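Side-chain contacts in putative RNase YutE (Bacillus subtilis subsp. subtilis str. 168, PDB 1YLM), which is probably the RNase toxin of a type VII toxin-antitoxin system and forms a homodimer: residues Ala21-Gln26 and Glu110-Ile115; Thr27-Glu32 and Leu36-Ile41; Asp55-Phe60 and Asp69-Ile74; Ile74-Asp77 and Thr82-Glu85. One frame throughout, in Å; residues are numbered along the deposited sequence.

In the fold
The four contacts lie in an all-helical chain whose spine is helix 32-59. Contact 1 joins the end of helix 6-23 to helix 108-117, and within the span it bridges come, in order, contact 2, contact 3 and contact 4. Contact 2 lies beside it, centres about 9 Å apart, with Trp-29 and Leu-38 packed against both segments of contact 1. Contacts 3 and 4, centres about 11 Å apart, share Ile-74 and helix 71-77; their centres are about 30 Å from that of contact 2, on the opposite side of the chain's centre. Helix 32-59 thus carries contact 2 near its start, where the second subunit approaches, and contact 3 at its end.

Contact 1. Residues Ala21-Gln26 and Glu110-Ile115; sequences ALFDSQ and ELYRLI
Phe-23, in the last turn of helix 6-23, lays its ring against Ile-115 of helix 108-117, and this is the tight part of the contact. The CG2 methyl of Ile-115 stands 3.4 Å from the centroid of the Phe-23 ring and only 12° off its normal, a CH-pi contact over the centre of one face. The Phe-23 torsion (chi1 174°) sets the ring beside its own carbonyl carbon and reaching across to helix 108-117, while in Ile-115 it is CG2, anti to the backbone N, that faces the ring. Leu-38 of helix 32-59 touches Phe-23, Tyr-112 and Ile-115 alike, and Leu-122 of helix 119-137 also reaches Ile-115, so the pair belongs to the interior of the helical bundle of this HepT-family protein. Tyr-112 marks the looser margin. Its ring meets that of Phe-23 obliquely, planes at 41° and centroids 5.3 Å apart, with CD1 of Tyr-112 at 3.7 Å from CE1 of Phe-23. After Phe-23, helix 6-23 gives way to a more exposed turn: Asp-24 leaves helical geometry, and its OD1 bonds to NE2 of Gln-119. In this turn Leu-22 O takes two donors of Ser-25, the hydroxyl OG at 2.6 Å, lying in the carbonyl plane, and the backbone N at 3.0 Å.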
# COMPACT_ATOMS: atom_id res chain seq x y z
N ALA A 21 -9.63 -14.77 6.01
CA ALA A 21 -10.60 -15.06 7.08
C ALA A 21 -11.35 -13.80 7.51
O ALA A 21 -12.56 -13.82 7.72
CB ALA A 21 -9.93 -15.71 8.26
N LEU A 22 -10.62 -12.69 7.60
CA LEU A 22 -11.21 -11.41 8.00
C LEU A 22 -12.15 -10.92 6.91
O LEU A 22 -13.24 -10.42 7.22
CB LEU A 22 -10.11 -10.38 8.30
CG LEU A 22 -9.30 -10.65 9.57
CD1 LEU A 22 -8.21 -9.60 9.77
CD2 LEU A 22 -10.22 -10.70 10.81
N PHE A 23 -11.76 -11.12 5.65
CA PHE A 23 -12.63 -10.77 4.53
C PHE A 23 -13.93 -11.55 4.62
O PHE A 23 -15.01 -11.02 4.36
CB PHE A 23 -11.96 -11.04 3.17
CG PHE A 23 -12.88 -10.82 2.00
CD1 PHE A 23 -13.19 -9.53 1.59
CD2 PHE A 23 -13.48 -11.90 1.35
CE1 PHE A 23 -14.06 -9.31 0.51
CE2 PHE A 23 -14.35 -11.69 0.27
CZ PHE A 23 -14.64 -10.39 -0.15
N ASP A 24 -13.83 -12.81 5.00
CA ASP A 24 -15.00 -13.67 5.03
C ASP A 24 -15.87 -13.42 6.29
O ASP A 24 -16.86 -14.11 6.48
CB ASP A 24 -14.58 -15.13 4.90
CG ASP A 24 -15.72 -16.04 4.50
OD1 ASP A 24 -16.35 -15.81 3.44
OD2 ASP A 24 -15.99 -16.99 5.26
N SER A 25 -15.50 -12.41 7.08
CA SER A 25 -16.15 -12.10 8.37
C SER A 25 -17.38 -11.19 8.24
O SER A 25 -17.61 -10.56 7.20
CB SER A 25 -15.15 -11.44 9.33
OG SER A 25 -14.98 -10.04 9.05
N GLN A 26 -18.16 -11.09 9.32
CA GLN A 26 -19.39 -10.28 9.34
C GLN A 26 -19.13 -8.80 9.67
O GLN A 26 -19.37 -8.35 10.79
CB GLN A 26 -20.44 -10.88 10.29
CG GLN A 26 -20.15 -12.32 10.72
CD GLN A 26 -21.35 -13.26 10.59
OE1 GLN A 26 -21.72 -13.65 9.48
NE2 GLN A 26 -21.93 -13.65 11.73
N GLU A 110 -16.38 -2.12 -5.67
CA GLU A 110 -15.73 -2.78 -6.79
C GLU A 110 -14.76 -3.87 -6.29
O GLU A 110 -14.79 -5.01 -6.75
CB GLU A 110 -14.98 -1.70 -7.55
CG GLU A 110 -14.20 -2.11 -8.71
CD GLU A 110 -13.76 -0.89 -9.51
OE1 GLU A 110 -12.94 -0.08 -9.02
OE2 GLU A 110 -14.22 -0.75 -10.64
N LEU A 111 -13.92 -3.49 -5.33
CA LEU A 111 -12.91 -4.38 -4.78
C LEU A 111 -13.57 -5.55 -4.05
O LEU A 111 -13.16 -6.70 -4.23
CB LEU A 111 -11.97 -3.60 -3.85
CG LEU A 111 -10.92 -4.42 -3.10
CD1 LEU A 111 -10.03 -5.21 -4.07
CD2 LEU A 111 -10.09 -3.48 -2.24
N TYR A 112 -14.60 -5.27 -3.26
CA TYR A 112 -15.38 -6.34 -2.63
C TYR A 112 -15.84 -7.38 -3.65
O TYR A 112 -15.67 -8.59 -3.44
CB TYR A 112 -16.60 -5.80 -1.85
CG TYR A 112 -17.41 -6.92 -1.22
CD1 TYR A 112 -17.13 -7.35 0.08
CD2 TYR A 112 -18.42 -7.57 -1.93
CE1 TYR A 112 -17.85 -8.39 0.65
CE2 TYR A 112 -19.14 -8.61 -1.37
CZ TYR A 112 -18.85 -9.01 -0.08
OH TYR A 112 -19.58 -10.03 0.48
N ARG A 113 -16.43 -6.90 -4.75
CA ARG A 113 -16.98 -7.80 -5.76
C ARG A 113 -15.88 -8.61 -6.41
O ARG A 113 -16.07 -9.79 -6.71
CB ARG A 113 -17.79 -7.02 -6.80
CG ARG A 113 -19.14 -6.58 -6.22
CD ARG A 113 -20.02 -5.88 -7.24
NE ARG A 113 -19.49 -4.60 -7.68
CZ ARG A 113 -19.77 -3.42 -7.13
NH1 ARG A 113 -20.57 -3.34 -6.06
NH2 ARG A 113 -19.25 -2.32 -7.64
N LEU A 114 -14.73 -7.98 -6.60
CA LEU A 114 -13.57 -8.65 -7.18
C LEU A 114 -13.06 -9.80 -6.32
O LEU A 114 -12.90 -10.94 -6.81
CB LEU A 114 -12.48 -7.60 -7.43
CG LEU A 114 -11.35 -7.91 -8.39
CD1 LEU A 114 -11.88 -8.37 -9.74
CD2 LEU A 114 -10.45 -6.66 -8.50
N ILE A 115 -12.85 -9.53 -5.03
CA ILE A 115 -12.38 -10.53 -4.09
C ILE A 115 -13.42 -11.66 -3.95
O ILE A 115 -13.06 -12.84 -3.98
CB ILE A 115 -12.06 -9.89 -2.71
CG1 ILE A 115 -10.99 -8.79 -2.87
CG2 ILE A 115 -11.62 -10.95 -1.70
CD1 ILE A 115 -10.69 -8.00 -1.61

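Contact 2. Residues Thr27-Glu32 and Leu36-Ile41; sequences TDWQSE and LALQRI
With CG of Trp-29 anti to its carbonyl carbon (chi1 -57°) and CG of Leu-38 anti to its backbone N (chi1 -174°), the indole and the leucine cross at about a right angle. The six-membered part of the indole does most of the touching. CE3 of Trp-29 lies 3.8 Å from CB of Leu-38, and CD1 of Leu-38 sits over one indole face, 4.3 Å above the plane and shifted toward the rim. Farther along the ring, CH2 of Trp-29 meets CD1 of Ile-41 obliquely at 3.6 Å, while the CB of Ala-37 approaches the indole edge, near its plane. The opposite face is covered from within the loop by Thr-27, whose CB stands 3.7 Å above the centre of the ring system. The indole thus lies between Thr-27 of its own loop and the helix, and the Tyr-112 ring meets it as well, planes at about 45°.

Polar bonds fold the loop that carries it. The hydroxyl of Ser-31 donates to Asp-28 O at 3.0 Å, and OD1 of Asp-28 accepts from the backbone N of Gln-30 at 3.0 Å, the donor lying well above the carboxylate plane. At the far end Glu-32 O receives Leu-36 N at 3.2 Å, and OE2 of Glu-32 reaches across the dimer to NE2 of His-18 of the second subunit. In a loop whose backbone is unusually strained, the geometry fits an Asx turn at Asp-28 and an N-cap at Ser-31, whose OG also bonds to Gly-34 N as helix 32-59 begins.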
# COMPACT_ATOMS: atom_id res chain seq x y z
N THR A 27 -18.61 -8.06 8.68
CA THR A 27 -18.34 -6.61 8.72
C THR A 27 -19.40 -6.10 7.71
O THR A 27 -19.49 -6.69 6.63
CB THR A 27 -16.88 -6.35 8.32
OG1 THR A 27 -16.04 -7.18 9.15
CG2 THR A 27 -16.50 -4.92 8.52
N ASP A 28 -20.17 -5.02 7.96
CA ASP A 28 -19.93 -3.63 7.43
C ASP A 28 -18.73 -3.08 6.65
O ASP A 28 -18.03 -2.17 7.12
CB ASP A 28 -20.60 -2.53 8.28
CG ASP A 28 -21.40 -1.54 7.41
OD1 ASP A 28 -21.54 -1.79 6.18
OD2 ASP A 28 -21.90 -0.51 7.93
N TRP A 29 -18.60 -3.53 5.41
CA TRP A 29 -17.62 -2.99 4.48
C TRP A 29 -18.03 -1.63 3.93
O TRP A 29 -17.31 -1.02 3.16
CB TRP A 29 -17.38 -3.97 3.34
CG TRP A 29 -16.95 -5.32 3.82
CD1 TRP A 29 -17.63 -6.49 3.68
CD2 TRP A 29 -15.75 -5.63 4.54
NE1 TRP A 29 -16.93 -7.52 4.25
CE2 TRP A 29 -15.76 -7.02 4.78
CE3 TRP A 29 -14.66 -4.88 5.00
CZ2 TRP A 29 -14.73 -7.68 5.47
CZ3 TRP A 29 -13.64 -5.53 5.68
CH2 TRP A 29 -13.67 -6.91 5.90
N GLN A 30 -19.19 -1.15 4.36
CA GLN A 30 -19.72 0.07 3.80
C GLN A 30 -19.81 1.39 4.59
O GLN A 30 -19.82 2.42 3.90
CB GLN A 30 -21.16 -0.17 3.27
CG GLN A 30 -21.36 -1.34 2.31
CD GLN A 30 -22.30 -1.01 1.16
OE1 GLN A 30 -23.33 -1.67 0.97
NE2 GLN A 30 -21.95 0.01 0.37
N SER A 31 -19.73 1.47 5.94
CA SER A 31 -18.60 2.16 6.67
C SER A 31 -17.50 2.69 5.76
O SER A 31 -16.82 1.91 5.13
CB SER A 31 -18.30 1.67 8.11
OG SER A 31 -17.40 0.61 8.20
N GLU A 32 -17.24 4.00 5.73
CA GLU A 32 -15.91 4.58 6.05
C GLU A 32 -14.74 3.73 6.55
O GLU A 32 -13.81 3.47 5.78
CB GLU A 32 -15.96 6.02 6.56
CG GLU A 32 -16.90 6.84 5.69
CD GLU A 32 -16.34 8.18 5.30
OE1 GLU A 32 -16.58 9.13 6.07
OE2 GLU A 32 -15.69 8.28 4.24
N LEU A 36 -11.98 1.38 4.19
CA LEU A 36 -10.55 1.49 4.38
C LEU A 36 -9.96 0.13 4.72
O LEU A 36 -8.92 -0.23 4.16
CB LEU A 36 -10.25 2.48 5.50
CG LEU A 36 -10.40 3.96 5.15
CD1 LEU A 36 -10.41 4.73 6.47
CD2 LEU A 36 -9.26 4.42 4.25
N ALA A 37 -10.62 -0.61 5.61
CA ALA A 37 -10.14 -1.96 5.97
C ALA A 37 -10.12 -2.88 4.75
O ALA A 37 -9.18 -3.66 4.58
CB ALA A 37 -10.99 -2.58 7.09
N LEU A 38 -11.16 -2.81 3.93
CA LEU A 38 -11.25 -3.66 2.75
C LEU A 38 -10.15 -3.32 1.75
O LEU A 38 -9.56 -4.23 1.16
CB LEU A 38 -12.62 -3.56 2.07
CG LEU A 38 -12.89 -4.51 0.91
CD1 LEU A 38 -12.71 -5.99 1.31
CD2 LEU A 38 -14.30 -4.23 0.41
N GLN A 39 -9.84 -2.05 1.59
CA GLN A 39 -8.68 -1.65 0.74
C GLN A 39 -7.36 -2.25 1.25
O GLN A 39 -6.54 -2.74 0.46
CB GLN A 39 -8.56 -0.13 0.61
CG GLN A 39 -9.72 0.50 -0.21
CD GLN A 39 -9.76 2.01 -0.10
OE1 GLN A 39 -8.80 2.64 0.34
NE2 GLN A 39 -10.87 2.60 -0.51
N ARG A 40 -7.15 -2.22 2.57
CA ARG A 40 -5.94 -2.81 3.13
C ARG A 40 -5.89 -4.32 2.88
O ARG A 40 -4.85 -4.85 2.48
CB ARG A 40 -5.81 -2.50 4.62
CG ARG A 40 -4.50 -2.99 5.26
CD ARG A 40 -3.30 -2.30 4.68
NE ARG A 40 -2.06 -2.74 5.33
CZ ARG A 40 -0.85 -2.41 4.90
NH1 ARG A 40 -0.70 -1.67 3.80
NH2 ARG A 40 0.23 -2.84 5.55
N ILE A 41 -7.01 -5.00 3.11
CA ILE A 41 -7.10 -6.44 2.84
C ILE A 41 -6.75 -6.76 1.38
O ILE A 41 -5.92 -7.65 1.11
CB ILE A 41 -8.50 -7.01 3.19
CG1 ILE A 41 -8.72 -7.02 4.71
CG2 ILE A 41 -8.64 -8.43 2.60
CD1 ILE A 41 -10.14 -7.35 5.11

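Contact 3. Residues Asp55-Phe60 and Asp69-Ile74; sequences DMIDGF and DDIMDI
Ile-57, near the end of helix 32-59, packs its outer carbons onto Ile-74 and Ile-71 of helix 71-77, closing a helix-loop-helix unit of the bundle. The three residues that touch are buried isoleucines. CG1 of Ile-57 lies 3.8 Å from CG2 of Ile-74, and the two side chains cross at about a right angle. At the tip of Ile-57, CD1 is placed 4.0 Å from CB of Ile-74 and 4.1 Å from CG2 of Ile-71, so one methyl enters the angle between two residues a helical turn apart. The same CD1 of Ile-57 also comes within 4.1 Å of the backbone O of Ile-71. The extended chain of Ile-57 (chi2 170°) carries CD1 that far from its own helix. All these approaches are ordinary van der Waals distances.

Around this first shell the connecting loop adds further apolar cover, with Pro-65 against Ile-57 and Met-62 against Ile-74. Ile-71 also rests on Asn-54 and Leu-50 of helix 32-59, about one and two turns back from Ile-57. Charged residues of both segments tie them to other helices: Asp-55 forms a salt bridge with Lys-8, and Asp-73 one with Lys-90 of helix 83-93. Arg-96, the probable active-site residue by similarity to relatives, lies about 9 Å from Ile-71, side chain to side chain, without being part of the contact. OD2 of Asp-70 accepts a hydrogen bond from the backbone N of Ser-67.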
# COMPACT_ATOMS: atom_id res chain seq x y z
N ASP A 55 9.15 -15.48 -4.60
CA ASP A 55 9.99 -16.38 -3.79
C ASP A 55 10.02 -17.79 -4.39
O ASP A 55 11.07 -18.45 -4.43
CB ASP A 55 9.51 -16.41 -2.33
CG ASP A 55 9.76 -15.09 -1.61
OD1 ASP A 55 10.62 -14.31 -2.08
OD2 ASP A 55 9.10 -14.82 -0.58
N MSE A 56 8.87 -18.25 -4.86
CA MSE A 56 8.76 -19.55 -5.57
C MSE A 56 9.67 -19.58 -6.81
O MSE A 56 10.45 -20.50 -7.03
CB MSE A 56 7.32 -19.78 -6.03
CG MSE A 56 6.30 -20.07 -4.95
SE MSE A 56 6.35 -21.83 -4.47
CE MSE A 56 7.11 -21.70 -3.31
N ILE A 57 9.53 -18.55 -7.63
CA ILE A 57 10.25 -18.46 -8.89
C ILE A 57 11.76 -18.41 -8.65
O ILE A 57 12.52 -19.18 -9.26
CB ILE A 57 9.74 -17.20 -9.67
CG1 ILE A 57 8.36 -17.47 -10.26
CG2 ILE A 57 10.75 -16.77 -10.75
CD1 ILE A 57 7.67 -16.20 -10.84
N ASP A 58 12.19 -17.54 -7.74
CA ASP A 58 13.60 -17.40 -7.39
C ASP A 58 14.17 -18.70 -6.81
O ASP A 58 15.24 -19.16 -7.23
CB ASP A 58 13.84 -16.25 -6.41
CG ASP A 58 13.53 -14.88 -7.02
OD1 ASP A 58 13.32 -14.76 -8.25
OD2 ASP A 58 13.49 -13.91 -6.23
N GLY A 59 13.45 -19.30 -5.85
CA GLY A 59 13.91 -20.53 -5.19
C GLY A 59 14.00 -21.75 -6.10
O GLY A 59 14.95 -22.56 -5.99
N PHE A 60 13.01 -21.89 -7.00
CA PHE A 60 12.91 -23.07 -7.88
C PHE A 60 13.44 -22.84 -9.29
O PHE A 60 13.16 -23.64 -10.15
CB PHE A 60 11.47 -23.58 -7.95
CG PHE A 60 11.02 -24.29 -6.69
CD1 PHE A 60 10.12 -23.67 -5.83
CD2 PHE A 60 11.50 -25.56 -6.37
CE1 PHE A 60 9.69 -24.30 -4.67
CE2 PHE A 60 11.09 -26.21 -5.20
CZ PHE A 60 10.17 -25.58 -4.35
N ASP A 69 3.27 -8.59 -13.18
CA ASP A 69 2.15 -9.14 -13.93
C ASP A 69 2.42 -10.49 -14.59
O ASP A 69 1.47 -11.20 -14.96
CB ASP A 69 1.64 -8.15 -14.98
CG ASP A 69 0.61 -7.20 -14.43
OD1 ASP A 69 -0.36 -7.67 -13.77
OD2 ASP A 69 0.77 -5.98 -14.64
N ASP A 70 3.70 -10.83 -14.75
CA ASP A 70 4.12 -12.09 -15.39
C ASP A 70 4.16 -13.28 -14.42
O ASP A 70 4.12 -14.45 -14.84
CB ASP A 70 5.50 -11.91 -16.02
CG ASP A 70 5.52 -10.81 -17.06
OD1 ASP A 70 4.75 -10.91 -18.04
OD2 ASP A 70 6.29 -9.83 -16.89
N ILE A 71 4.21 -12.96 -13.13
CA ILE A 71 4.35 -13.97 -12.07
C ILE A 71 3.36 -15.13 -12.17
O ILE A 71 3.76 -16.31 -12.09
CB ILE A 71 4.31 -13.29 -10.67
CG1 ILE A 71 5.56 -12.42 -10.50
CG2 ILE A 71 4.23 -14.33 -9.55
CD1 ILE A 71 5.53 -11.46 -9.34
N MSE A 72 2.07 -14.83 -12.37
CA MSE A 72 1.04 -15.88 -12.34
C MSE A 72 1.18 -16.82 -13.51
O MSE A 72 1.00 -18.03 -13.37
CB MSE A 72 -0.38 -15.29 -12.33
CG MSE A 72 -0.71 -14.52 -11.06
SE MSE A 72 -0.51 -15.54 -9.37
CE MSE A 72 -1.11 -17.28 -10.03
N ASP A 73 1.48 -16.25 -14.67
CA ASP A 73 1.69 -17.02 -15.89
C ASP A 73 2.81 -18.04 -15.71
O ASP A 73 2.71 -19.17 -16.17
CB ASP A 73 1.99 -16.07 -17.05
CG ASP A 73 0.75 -15.27 -17.50
OD1 ASP A 73 -0.38 -15.74 -17.23
OD2 ASP A 73 0.93 -14.18 -18.09
N ILE A 74 3.86 -17.65 -15.01
CA ILE A 74 4.98 -18.57 -14.74
C ILE A 74 4.57 -19.69 -13.78
O ILE A 74 4.85 -20.87 -14.03
CB ILE A 74 6.24 -17.79 -14.26
CG1 ILE A 74 6.79 -16.92 -15.41
CG2 ILE A 74 7.30 -18.78 -13.72
CD1 ILE A 74 7.54 -15.68 -14.92

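Contact 4. Residues Ile74-Asp77 and Thr82-Glu85; sequences ILVD and TEKE
The backbones come within 5.6 Å of each other at the CA atoms of Val-76 and Glu-83, where the last turn of helix 71-77 passes the first residues of helix 83-93. Val-76 alone supplies the side chain from the first helix, and both of its methyls meet main chain. With CG1 anti to the backbone N (chi1 169°), the two methyls lie against the same side of the Thr-82 to Glu-83 peptide: CG1 of Val-76 lies 3.8 Å from CA of Glu-83, and CG2 lies 3.6 Å from Thr-82 O. Val-81, in the connecting loop, also packs on Val-76.

The receiving backbone is fixed by reciprocal bonds. Glu-85 N donates to OG1 of Thr-82 at 3.0 Å, while Thr-82 N donates to OE1 of Glu-85 at 2.9 Å, nearly straight at 168° and on the anti side, 25° out of the carboxylate plane. NZ of Lys-84 reaches back to the same OG1 at 2.8 Å. The other carboxylate oxygen of Glu-85, OE2, pairs with Arg-128 of helix 119-137, which probably favours the ionised form. Thr-82 and Glu-85 make a capping box, here starting the second helix of a short helix-loop-helix connection.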
# COMPACT_ATOMS: atom_id res chain seq x y z
N ILE A 74 3.86 -17.65 -15.01
CA ILE A 74 4.98 -18.57 -14.74
C ILE A 74 4.57 -19.69 -13.78
O ILE A 74 4.85 -20.87 -14.03
CB ILE A 74 6.24 -17.79 -14.26
CG1 ILE A 74 6.79 -16.92 -15.41
CG2 ILE A 74 7.30 -18.78 -13.72
CD1 ILE A 74 7.54 -15.68 -14.92
N LEU A 75 3.83 -19.34 -12.72
CA LEU A 75 3.28 -20.34 -11.79
C LEU A 75 2.33 -21.32 -12.49
O LEU A 75 2.29 -22.51 -12.15
CB LEU A 75 2.58 -19.65 -10.61
CG LEU A 75 3.51 -18.82 -9.71
CD1 LEU A 75 2.73 -18.14 -8.56
CD2 LEU A 75 4.64 -19.67 -9.14
N VAL A 76 1.59 -20.82 -13.47
CA VAL A 76 0.74 -21.68 -14.29
C VAL A 76 1.59 -22.64 -15.15
O VAL A 76 1.36 -23.85 -15.13
CB VAL A 76 -0.24 -20.84 -15.16
CG1 VAL A 76 -0.93 -21.70 -16.21
CG2 VAL A 76 -1.29 -20.16 -14.26
N ASP A 77 2.57 -22.08 -15.87
CA ASP A 77 3.51 -22.87 -16.69
C ASP A 77 4.15 -23.99 -15.87
O ASP A 77 4.32 -25.10 -16.37
CB ASP A 77 4.61 -21.97 -17.26
CG ASP A 77 4.13 -21.01 -18.33
OD1 ASP A 77 3.01 -21.19 -18.88
OD2 ASP A 77 4.89 -20.07 -18.64
N THR A 82 -3.65 -24.03 -11.27
CA THR A 82 -4.31 -24.29 -12.56
C THR A 82 -4.34 -23.02 -13.43
O THR A 82 -4.20 -21.90 -12.93
CB THR A 82 -5.76 -24.85 -12.41
OG1 THR A 82 -6.63 -23.84 -11.90
CG2 THR A 82 -5.80 -26.05 -11.47
N GLU A 83 -4.51 -23.20 -14.74
CA GLU A 83 -4.70 -22.09 -15.67
C GLU A 83 -5.86 -21.20 -15.22
O GLU A 83 -5.73 -19.98 -15.22
CB GLU A 83 -4.95 -22.58 -17.11
CG GLU A 83 -4.90 -21.44 -18.14
CD GLU A 83 -4.84 -21.92 -19.59
OE1 GLU A 83 -4.64 -23.14 -19.84
OE2 GLU A 83 -4.97 -21.05 -20.50
N LYS A 84 -7.00 -21.80 -14.87
CA LYS A 84 -8.15 -20.99 -14.45
C LYS A 84 -7.89 -20.23 -13.13
O LYS A 84 -8.22 -19.06 -13.02
CB LYS A 84 -9.45 -21.81 -14.38
CG LYS A 84 -9.36 -23.04 -13.53
CD LYS A 84 -10.71 -23.50 -12.99
CE LYS A 84 -10.55 -24.08 -11.57
NZ LYS A 84 -9.24 -24.78 -11.37
N GLU A 85 -7.27 -20.90 -12.16
CA GLU A 85 -6.83 -20.22 -10.94
C GLU A 85 -5.93 -19.02 -11.24
O GLU A 85 -6.12 -17.93 -10.67
CB GLU A 85 -6.13 -21.18 -9.99
CG GLU A 85 -7.09 -22.13 -9.30
CD GLU A 85 -6.41 -23.25 -8.56
OE1 GLU A 85 -5.25 -23.61 -8.89
OE2 GLU A 85 -7.05 -23.79 -7.65